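Local coordinates for ribosomal RNA processing protein 6 (Trypanosoma brucei brucei, PDB 4NLC) that probably degrades and trims single-stranded RNA from the 3' end, as a nuclear exosome-associated exoribonuclease with a role in ribosomal RNA processing, at residues 109-114 / 209-214; 173-178 / 231-236; 335-340 / 346-351. The protein carries 1 engineered substitution. All blocks are in the same frame, centred on the assembly; numbering follows the deposited sequence.

Interaction 1 of 3, residues 109-114 / 209-214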
loop_
_atom_site.group_PDB
_atom_site.type_symbol
_atom_site.label_atom_id
_atom_site.label_comp_id
_atom_site.label_asym_id
_atom_site.label_seq_id
_atom_site.Cartn_x
_atom_site.Cartn_y
_atom_site.Cartn_z
ATOM N N THR A 109 -2.563 -2.281 5.139
ATOM C CA THR A 109 -1.173 -2.552 5.479
ATOM C C THR A 109 -1.103 -3.673 6.520
ATOM O O THR A 109 -1.797 -3.627 7.540
ATOM C CB THR A 109 -0.486 -1.281 5.950
ATOM O OG1 THR A 109 -0.756 -0.262 4.988
ATOM C CG2 THR A 109 1.027 -1.471 6.105
ATOM N N CYS A 110 -0.223 -4.638 6.273
ATOM C CA CYS A 110 -0.013 -5.797 7.144
ATOM C C CYS A 110 1.193 -5.715 8.081
ATOM O O CYS A 110 1.161 -6.276 9.180
ATOM C CB CYS A 110 0.071 -7.050 6.293
ATOM S SG CYS A 110 -1.501 -7.504 5.546
ATOM N N LEU A 111 2.268 -5.085 7.616
ATOM C CA LEU A 111 3.538 -5.054 8.318
ATOM C C LEU A 111 4.299 -3.821 7.935
ATOM O O LEU A 111 4.145 -3.322 6.822
ATOM C CB LEU A 111 4.328 -6.276 7.840
ATOM C CG LEU A 111 5.238 -7.000 8.807
ATOM C CD1 LEU A 111 4.451 -7.620 9.972
ATOM C CD2 LEU A 111 6.050 -8.064 8.055
ATOM N N MET A 112 5.104 -3.316 8.876
ATOM C CA MET A 112 5.969 -2.161 8.651
ATOM C C MET A 112 7.361 -2.649 9.069
ATOM O O MET A 112 7.509 -3.273 10.116
ATOM C CB MET A 112 5.537 -0.942 9.499
ATOM C CG MET A 112 6.477 0.256 9.376
ATOM S SD MET A 112 6.001 1.674 10.402
ATOM C CE MET A 112 4.772 2.404 9.379
ATOM N N GLN A 113 8.363 -2.375 8.252
ATOM C CA GLN A 113 9.723 -2.769 8.579
ATOM C C GLN A 113 10.499 -1.471 8.740
ATOM O O GLN A 113 10.279 -0.505 7.995
ATOM C CB GLN A 113 10.338 -3.660 7.468
ATOM C CG GLN A 113 9.572 -4.969 7.214
ATOM C CD GLN A 113 8.727 -4.877 5.984
ATOM O OE1 GLN A 113 9.188 -5.062 4.864
ATOM N NE2 GLN A 113 7.484 -4.543 6.155
ATOM N N ILE A 114 11.366 -1.433 9.745
ATOM C CA ILE A 114 12.197 -0.264 10.019
ATOM C C ILE A 114 13.608 -0.708 10.312
ATOM O O ILE A 114 13.808 -1.536 11.196
ATOM C CB ILE A 114 11.650 0.638 11.184
ATOM C CG1 ILE A 114 10.241 1.212 10.887
ATOM C CG2 ILE A 114 12.618 1.800 11.475
ATOM C CD1 ILE A 114 9.280 1.073 12.037
ATOM N N ARG A 209 -0.469 -15.038 10.644
ATOM C CA ARG A 209 0.171 -14.970 11.947
ATOM C C ARG A 209 0.168 -16.388 12.530
ATOM O O ARG A 209 -0.864 -17.056 12.496
ATOM C CB ARG A 209 -0.519 -13.952 12.894
ATOM C CG ARG A 209 -0.520 -12.489 12.409
ATOM C CD ARG A 209 0.891 -11.880 12.343
ATOM N NE ARG A 209 0.849 -10.479 11.918
ATOM C CZ ARG A 209 0.990 -10.038 10.674
ATOM N NH1 ARG A 209 1.202 -10.888 9.679
ATOM N NH2 ARG A 209 0.922 -8.742 10.416
ATOM N N PRO A 210 1.308 -16.890 13.040
ATOM C CA PRO A 210 2.621 -16.228 13.121
ATOM C C PRO A 210 3.252 -16.047 11.752
ATOM O O PRO A 210 2.889 -16.739 10.796
ATOM C CB PRO A 210 3.442 -17.201 13.982
ATOM C CG PRO A 210 2.820 -18.548 13.722
ATOM C CD PRO A 210 1.353 -18.252 13.617
ATOM N N ILE A 211 4.187 -15.104 11.649
ATOM C CA ILE A 211 4.892 -14.931 10.383
ATOM C C ILE A 211 5.991 -16.014 10.380
ATOM O O ILE A 211 6.694 -16.132 11.375
ATOM C CB ILE A 211 5.415 -13.486 10.179
ATOM C CG1 ILE A 211 4.241 -12.491 10.202
ATOM C CG2 ILE A 211 6.191 -13.353 8.854
ATOM C CD1 ILE A 211 4.602 -11.152 10.671
ATOM N N PRO A 212 6.092 -16.875 9.341
ATOM C CA PRO A 212 7.149 -17.899 9.348
ATOM C C PRO A 212 8.519 -17.255 9.147
ATOM O O PRO A 212 8.615 -16.203 8.511
ATOM C CB PRO A 212 6.775 -18.814 8.173
ATOM C CG PRO A 212 5.491 -18.283 7.601
ATOM C CD PRO A 212 5.351 -16.885 8.062
ATOM N N ALA A 213 9.570 -17.887 9.688
ATOM C CA ALA A 213 10.964 -17.431 9.632
ATOM C C ALA A 213 11.428 -16.864 8.259
ATOM O O ALA A 213 12.061 -15.808 8.216
ATOM C CB ALA A 213 11.893 -18.550 10.083
ATOM N N GLU A 214 11.064 -17.521 7.156
ATOM C CA GLU A 214 11.449 -17.100 5.795
ATOM C C GLU A 214 10.860 -15.733 5.452
ATOM O O GLU A 214 11.504 -14.921 4.763
ATOM C CB GLU A 214 11.019 -18.139 4.741
ATOM C CG GLU A 214 11.653 -19.515 4.887
ATOM C CD GLU A 214 11.027 -20.498 5.868
ATOM O OE1 GLU A 214 11.446 -21.678 5.835
ATOM O OE2 GLU A 214 10.138 -20.111 6.666
#
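Arg209 reaches out of the loop that leads into helix 213-224 and meets the backbone of strand 108-115 at Cys110. Its NH2 lies 2.8 Å from Cys110 O, but the N-H...O angle is only 117°, so the hydrogen bond is weak despite its short length; the carbonyl oxygen sits at the edge of the guanidinium, near its plane. The second point of contact is apolar: Leu111 and Ile211 meet end on, methyl to methyl, with Leu111 CD1 3.6 Å from Ile211 CD1. The same Leu111 methyl also lies 3.7 Å from Arg209 NH2, meeting the guanidinium at a slant. Within the loop, Ile211 CD1 rests 3.5 Å above one face of that guanidinium, toward its rim. The one methyl thus touches both the flat group and the strand's leucine.

The arginine chain bends at its second torsion (chi2 -66°) and then runs extended through chi3 before its head turns to the strand. Its strongest polar partner is Asp124, which makes a salt bridge with NE, while NH1 donates to Trp206 O, three residues back in the same loop. Asp124, Trp206 O and, weakly, Cys110 O take one nitrogen each, which should limit the rotation of the head. On the strand side, Cys110 and Leu111 both face Glu98 of strand 92-100, a classic beta bulge in the central sheet. Leu111 also packs on Ala219 of helix 213-224, and Cys110 on Trp206.

Loop and exonuclease sheet are therefore joined by mixed chemistry: the Asp124 salt bridge probably offsets the arginine's charge, the bent bond to Cys110 O adds only a weak tie, and the methyl contact of Leu111 with Ile211 is the apolar part.

Interaction 2 of 3, residues 173-178 / 231-236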
loop_
_atom_site.group_PDB
_atom_site.type_symbol
_atom_site.label_atom_id
_atom_site.label_comp_id
_atom_site.label_asym_id
_atom_site.label_seq_id
_atom_site.Cartn_x
_atom_site.Cartn_y
_atom_site.Cartn_z
ATOM N N SER A 173 14.405 4.983 -5.005
ATOM C CA SER A 173 14.040 4.602 -6.356
ATOM C C SER A 173 14.049 5.874 -7.237
ATOM O O SER A 173 14.552 5.827 -8.357
ATOM C CB SER A 173 12.686 3.897 -6.370
ATOM O OG SER A 173 12.297 3.592 -7.697
ATOM N N ILE A 174 13.574 7.018 -6.700
ATOM C CA ILE A 174 13.598 8.305 -7.415
ATOM C C ILE A 174 15.061 8.709 -7.665
ATOM O O ILE A 174 15.370 9.167 -8.762
ATOM C CB ILE A 174 12.746 9.417 -6.724
ATOM C CG1 ILE A 174 11.230 9.047 -6.733
ATOM C CG2 ILE A 174 12.983 10.799 -7.377
ATOM C CD1 ILE A 174 10.327 10.058 -6.009
ATOM N N ALA A 175 15.965 8.477 -6.678
ATOM C CA ALA A 175 17.409 8.738 -6.829
ATOM C C ALA A 175 17.962 7.963 -8.037
ATOM O O ALA A 175 18.586 8.552 -8.904
ATOM C CB ALA A 175 18.155 8.325 -5.562
ATOM N N LEU A 176 17.660 6.658 -8.125
ATOM C CA LEU A 176 18.131 5.797 -9.230
ATOM C C LEU A 176 17.569 6.238 -10.594
ATOM O O LEU A 176 18.339 6.338 -11.550
ATOM C CB LEU A 176 17.871 4.316 -8.909
ATOM C CG LEU A 176 18.858 3.677 -7.891
ATOM C CD1 LEU A 176 18.327 2.371 -7.318
ATOM C CD2 LEU A 176 20.217 3.383 -8.526
ATOM N N GLN A 177 16.257 6.614 -10.661
ATOM C CA GLN A 177 15.637 7.134 -11.891
ATOM C C GLN A 177 16.378 8.412 -12.366
ATOM O O GLN A 177 16.672 8.555 -13.559
ATOM C CB GLN A 177 14.161 7.486 -11.630
ATOM C CG GLN A 177 13.228 6.290 -11.519
ATOM C CD GLN A 177 11.825 6.770 -11.239
ATOM O OE1 GLN A 177 11.457 7.055 -10.102
ATOM N NE2 GLN A 177 11.049 6.990 -12.283
ATOM N N ASN A 178 16.667 9.341 -11.415
ATOM C CA ASN A 178 17.369 10.597 -11.705
ATOM C C ASN A 178 18.825 10.415 -12.136
ATOM O O ASN A 178 19.368 11.312 -12.748
ATOM C CB ASN A 178 17.253 11.570 -10.535
ATOM C CG ASN A 178 15.928 12.281 -10.595
ATOM O OD1 ASN A 178 15.712 13.200 -11.391
ATOM N ND2 ASN A 178 14.971 11.767 -9.885
ATOM N N ASP A 231 23.287 6.106 1.490
ATOM C CA ASP A 231 24.619 6.726 1.566
ATOM C C ASP A 231 25.323 6.696 0.184
ATOM O O ASP A 231 25.805 7.723 -0.283
ATOM C CB ASP A 231 25.494 5.994 2.601
ATOM C CG ASP A 231 25.118 6.139 4.057
ATOM O OD1 ASP A 231 24.303 7.024 4.378
ATOM O OD2 ASP A 231 25.674 5.398 4.883
ATOM N N ARG A 232 25.302 5.541 -0.488
ATOM C CA ARG A 232 25.900 5.365 -1.817
ATOM C C ARG A 232 25.234 6.215 -2.921
ATOM O O ARG A 232 25.939 6.805 -3.752
ATOM C CB ARG A 232 25.930 3.878 -2.190
ATOM C CG ARG A 232 26.926 3.037 -1.349
ATOM C CD ARG A 232 28.403 3.247 -1.677
ATOM N NE ARG A 232 28.721 2.973 -3.086
ATOM C CZ ARG A 232 28.975 1.770 -3.594
ATOM N NH1 ARG A 232 28.973 0.693 -2.812
ATOM N NH2 ARG A 232 29.234 1.633 -4.887
ATOM N N LEU A 233 23.879 6.307 -2.910
ATOM C CA LEU A 233 23.144 7.141 -3.879
ATOM C C LEU A 233 23.395 8.634 -3.639
ATOM O O LEU A 233 23.498 9.390 -4.602
ATOM C CB LEU A 233 21.650 6.828 -3.871
ATOM C CG LEU A 233 21.272 5.447 -4.402
ATOM C CD1 LEU A 233 19.811 5.142 -4.118
ATOM C CD2 LEU A 233 21.567 5.338 -5.876
ATOM N N LYS A 234 23.528 9.046 -2.354
ATOM C CA LYS A 234 23.863 10.434 -1.990
ATOM C C LYS A 234 25.189 10.847 -2.602
ATOM O O LYS A 234 25.263 11.919 -3.188
ATOM C CB LYS A 234 23.938 10.622 -0.462
ATOM C CG LYS A 234 22.594 10.951 0.155
ATOM C CD LYS A 234 22.577 10.801 1.669
ATOM C CE LYS A 234 23.590 11.612 2.432
ATOM N NZ LYS A 234 23.207 11.766 3.866
ATOM N N GLN A 235 26.218 9.984 -2.508
ATOM C CA GLN A 235 27.554 10.255 -3.086
ATOM C C GLN A 235 27.495 10.373 -4.609
ATOM O O GLN A 235 28.103 11.279 -5.158
ATOM C CB GLN A 235 28.575 9.190 -2.673
ATOM C CG GLN A 235 28.762 9.096 -1.165
ATOM C CD GLN A 235 29.579 7.899 -0.757
ATOM O OE1 GLN A 235 29.628 6.874 -1.437
ATOM N NE2 GLN A 235 30.202 7.990 0.394
ATOM N N LEU A 236 26.733 9.486 -5.281
ATOM C CA LEU A 236 26.551 9.511 -6.733
ATOM C C LEU A 236 25.788 10.756 -7.191
ATOM O O LEU A 236 26.101 11.301 -8.238
ATOM C CB LEU A 236 25.812 8.250 -7.215
ATOM C CG LEU A 236 26.641 6.974 -7.302
ATOM C CD1 LEU A 236 25.737 5.748 -7.417
ATOM C CD2 LEU A 236 27.644 7.035 -8.475
#
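Leu233 of helix 226-238 packs against Ala175 and Leu176 of helix 172-178, and the meeting is wholly apolar. Its two methyls divide the work. CD1 lies 3.9 Å from Ala175 CB, where the small side chain lets the backbones come near: the CA atoms of Ala175 and Leu233 are 6.6 Å apart. CD2 turns to the other residue, 3.6 Å from Leu176 CD2 and 3.8 Å from Leu176 CG, with the two leucine side chains crossing at about a right angle. In Leu233, CG stands beside the backbone N (chi1 -68°), which places the forked end between its two partners.

No hydrogen bond joins the segments; the one side-chain hydrogen bond within them lies at the C-terminal end of helix 172-178. Asn178 folds its side chain back one turn, and ND2 donates to Ile174 O at 2.9 Å with an N-H...O angle of 154°. This donor stands above the carbonyl plane, while the oxygen lies close to the plane of the asparagine amide. Ile174 O also accepts the backbone bond from Asn178 N, so one residue grips it twice.

Around this buried contact, Phe187 and Phe192 of helix 185-193 pack on Leu176 and Leu233 respectively, making a three-helix junction in the exonuclease domain. Helix 172-178 directly follows the sheet's outermost strand 169-171, and helix 249-261 packs against both helices through Ile174, Asn178 and Lys234.

Interaction 3 of 3, residues 335-340 / 346-351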
loop_
_atom_site.group_PDB
_atom_site.type_symbol
_atom_site.label_atom_id
_atom_site.label_comp_id
_atom_site.label_asym_id
_atom_site.label_seq_id
_atom_site.Cartn_x
_atom_site.Cartn_y
_atom_site.Cartn_z
ATOM N N GLU A 335 -27.150 -22.092 -13.686
ATOM C CA GLU A 335 -26.431 -21.574 -14.859
ATOM C C GLU A 335 -25.568 -20.379 -14.426
ATOM O O GLU A 335 -24.425 -20.278 -14.860
ATOM C CB GLU A 335 -27.411 -21.146 -15.960
ATOM C CG GLU A 335 -27.850 -22.233 -16.923
ATOM C CD GLU A 335 -28.881 -21.779 -17.946
ATOM O OE1 GLU A 335 -28.612 -20.825 -18.720
ATOM O OE2 GLU A 335 -29.968 -22.398 -17.971
ATOM N N VAL A 336 -26.103 -19.499 -13.545
ATOM C CA VAL A 336 -25.377 -18.325 -13.023
ATOM C C VAL A 336 -24.183 -18.816 -12.190
ATOM O O VAL A 336 -23.081 -18.272 -12.309
ATOM C CB VAL A 336 -26.266 -17.336 -12.211
ATOM C CG1 VAL A 336 -25.438 -16.151 -11.696
ATOM C CG2 VAL A 336 -27.461 -16.833 -13.024
ATOM N N LEU A 337 -24.405 -19.868 -11.370
ATOM C CA LEU A 337 -23.365 -20.459 -10.530
ATOM C C LEU A 337 -22.238 -21.076 -11.351
ATOM O O LEU A 337 -21.089 -20.980 -10.943
ATOM C CB LEU A 337 -23.945 -21.445 -9.507
ATOM C CG LEU A 337 -24.797 -20.850 -8.355
ATOM C CD1 LEU A 337 -25.230 -21.925 -7.406
ATOM C CD2 LEU A 337 -24.064 -19.722 -7.585
ATOM N N LYS A 338 -22.555 -21.630 -12.539
ATOM C CA LYS A 338 -21.577 -22.205 -13.468
ATOM C C LYS A 338 -20.617 -21.109 -14.001
ATOM O O LYS A 338 -19.400 -21.265 -13.902
ATOM C CB LYS A 338 -22.284 -22.923 -14.619
ATOM C CG LYS A 338 -22.790 -24.311 -14.265
ATOM C CD LYS A 338 -23.163 -25.089 -15.518
ATOM C CE LYS A 338 -23.799 -26.424 -15.201
ATOM N NZ LYS A 338 -24.380 -27.063 -16.418
ATOM N N CYS A 339 -21.166 -19.985 -14.504
ATOM C CA CYS A 339 -20.398 -18.849 -15.011
ATOM C C CYS A 339 -19.413 -18.293 -13.971
ATOM O O CYS A 339 -18.279 -17.958 -14.323
ATOM C CB CYS A 339 -21.331 -17.749 -15.510
ATOM S SG CYS A 339 -22.438 -18.244 -16.855
ATOM N N CYS A 340 -19.852 -18.207 -12.697
ATOM C CA CYS A 340 -19.131 -17.614 -11.560
ATOM C C CYS A 340 -18.069 -18.512 -10.882
ATOM O O CYS A 340 -17.492 -18.073 -9.894
ATOM C CB CYS A 340 -20.131 -17.105 -10.529
ATOM S SG CYS A 340 -21.212 -15.795 -11.134
ATOM N N ALA A 346 -20.558 -14.209 -1.465
ATOM C CA ALA A 346 -21.246 -13.023 -1.999
ATOM C C ALA A 346 -22.141 -13.379 -3.207
ATOM O O ALA A 346 -23.319 -13.003 -3.226
ATOM C CB ALA A 346 -20.226 -11.952 -2.392
ATOM N N VAL A 347 -21.595 -14.151 -4.166
ATOM C CA VAL A 347 -22.305 -14.607 -5.362
ATOM C C VAL A 347 -23.397 -15.636 -4.995
ATOM O O VAL A 347 -24.541 -15.496 -5.441
ATOM C CB VAL A 347 -21.325 -15.144 -6.439
ATOM C CG1 VAL A 347 -22.046 -16.002 -7.479
ATOM C CG2 VAL A 347 -20.566 -14.004 -7.108
ATOM N N ARG A 348 -23.044 -16.656 -4.183
ATOM C CA ARG A 348 -24.004 -17.700 -3.785
ATOM C C ARG A 348 -25.204 -17.121 -3.035
ATOM O O ARG A 348 -26.335 -17.491 -3.337
ATOM C CB ARG A 348 -23.322 -18.812 -2.969
ATOM C CG ARG A 348 -24.190 -20.071 -2.812
ATOM C CD ARG A 348 -23.401 -21.297 -2.371
ATOM N NE ARG A 348 -22.647 -21.903 -3.477
ATOM C CZ ARG A 348 -23.135 -22.802 -4.331
ATOM N NH1 ARG A 348 -24.396 -23.208 -4.232
ATOM N NH2 ARG A 348 -22.370 -23.294 -5.295
ATOM N N THR A 349 -24.960 -16.180 -2.101
ATOM C CA THR A 349 -26.033 -15.570 -1.314
ATOM C C THR A 349 -26.888 -14.629 -2.184
ATOM O O THR A 349 -28.101 -14.584 -1.987
ATOM C CB THR A 349 -25.518 -14.933 0.014
ATOM O OG1 THR A 349 -26.567 -14.206 0.637
ATOM C CG2 THR A 349 -24.376 -13.989 -0.175
ATOM N N ASN A 350 -26.288 -13.964 -3.180
ATOM C CA ASN A 350 -27.006 -13.043 -4.071
ATOM C C ASN A 350 -27.219 -13.545 -5.504
ATOM O O ASN A 350 -27.434 -12.734 -6.402
ATOM C CB ASN A 350 -26.322 -11.674 -4.077
ATOM C CG ASN A 350 -26.251 -11.047 -2.713
ATOM O OD1 ASN A 350 -25.240 -11.138 -2.016
ATOM N ND2 ASN A 350 -27.350 -10.466 -2.273
ATOM N N VAL A 351 -27.263 -14.876 -5.706
ATOM C CA VAL A 351 -27.483 -15.527 -7.018
ATOM C C VAL A 351 -28.798 -15.080 -7.711
ATOM O O VAL A 351 -28.833 -15.006 -8.949
ATOM C CB VAL A 351 -27.376 -17.078 -6.898
ATOM C CG1 VAL A 351 -28.489 -17.681 -6.026
ATOM C CG2 VAL A 351 -27.303 -17.753 -8.260
#
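Two short consecutive helices of the HRDC domain, 333-339 and 345-349, pack together here across the turn that joins them, with the start of helix 351-359 included. Leu337 lies at the centre. Its CD2 is 3.9 Å from Val351 CG2, the two side chains crossing at about a right angle, and it faces Val347 CG1 more loosely at 4.2 Å. Its other methyl, CD1, sits over one face of the Arg348 guanidinium, 3.5 Å from NH1 and 3.8 Å from both CZ and NH2. The arginine leaves its helix extended and bends at chi3 (-78°), carrying the flat head across Leu337 at the solvent-exposed border of the contact.

On the buried side, Cys340 SG and CB both lie 3.8 Å from Val347 CG1. That methyl points to the cysteine because it is anti to the backbone N (chi1 162°). In another structure of this protein Cys340 forms a disulfide with the residue at position 321, which here is the engineered Ser321, so the bond is absent and the cysteine packs against Val347 and Ile325 of helix 319-328. Val336 CB meets Val351 CG2 at 4.1 Å, while Leu354 of helix 351-359 touches both Val336 and Val347.

This is aliphatic packing between successive short helices, as belongs to the all-helical bundle of an HRDC domain, with Arg348 over Leu337 at its solvent side.

Overall arrangement
Interactions 1 and 2 belong to the 3'-5' exonuclease domain and interaction 3 to the HRDC domain. The centres of interactions 1 and 2 lie 28 Å apart. Their segments alternate along the chain, and the consecutive helices 213-224 and 226-238 link them: interaction 1 places the loop entering the first beside the central sheet, and interaction 2 packs the second against a helix beyond the sheet's edge strand. Interaction 3 comes later in sequence, its centre 35 Å from that of interaction 1 and 51 Å from that of interaction 2. Two contacts thus join loop and helices around the nuclease sheet; the third is internal to the HRDC domain, about 21 Å from interaction 1 between nearest atoms.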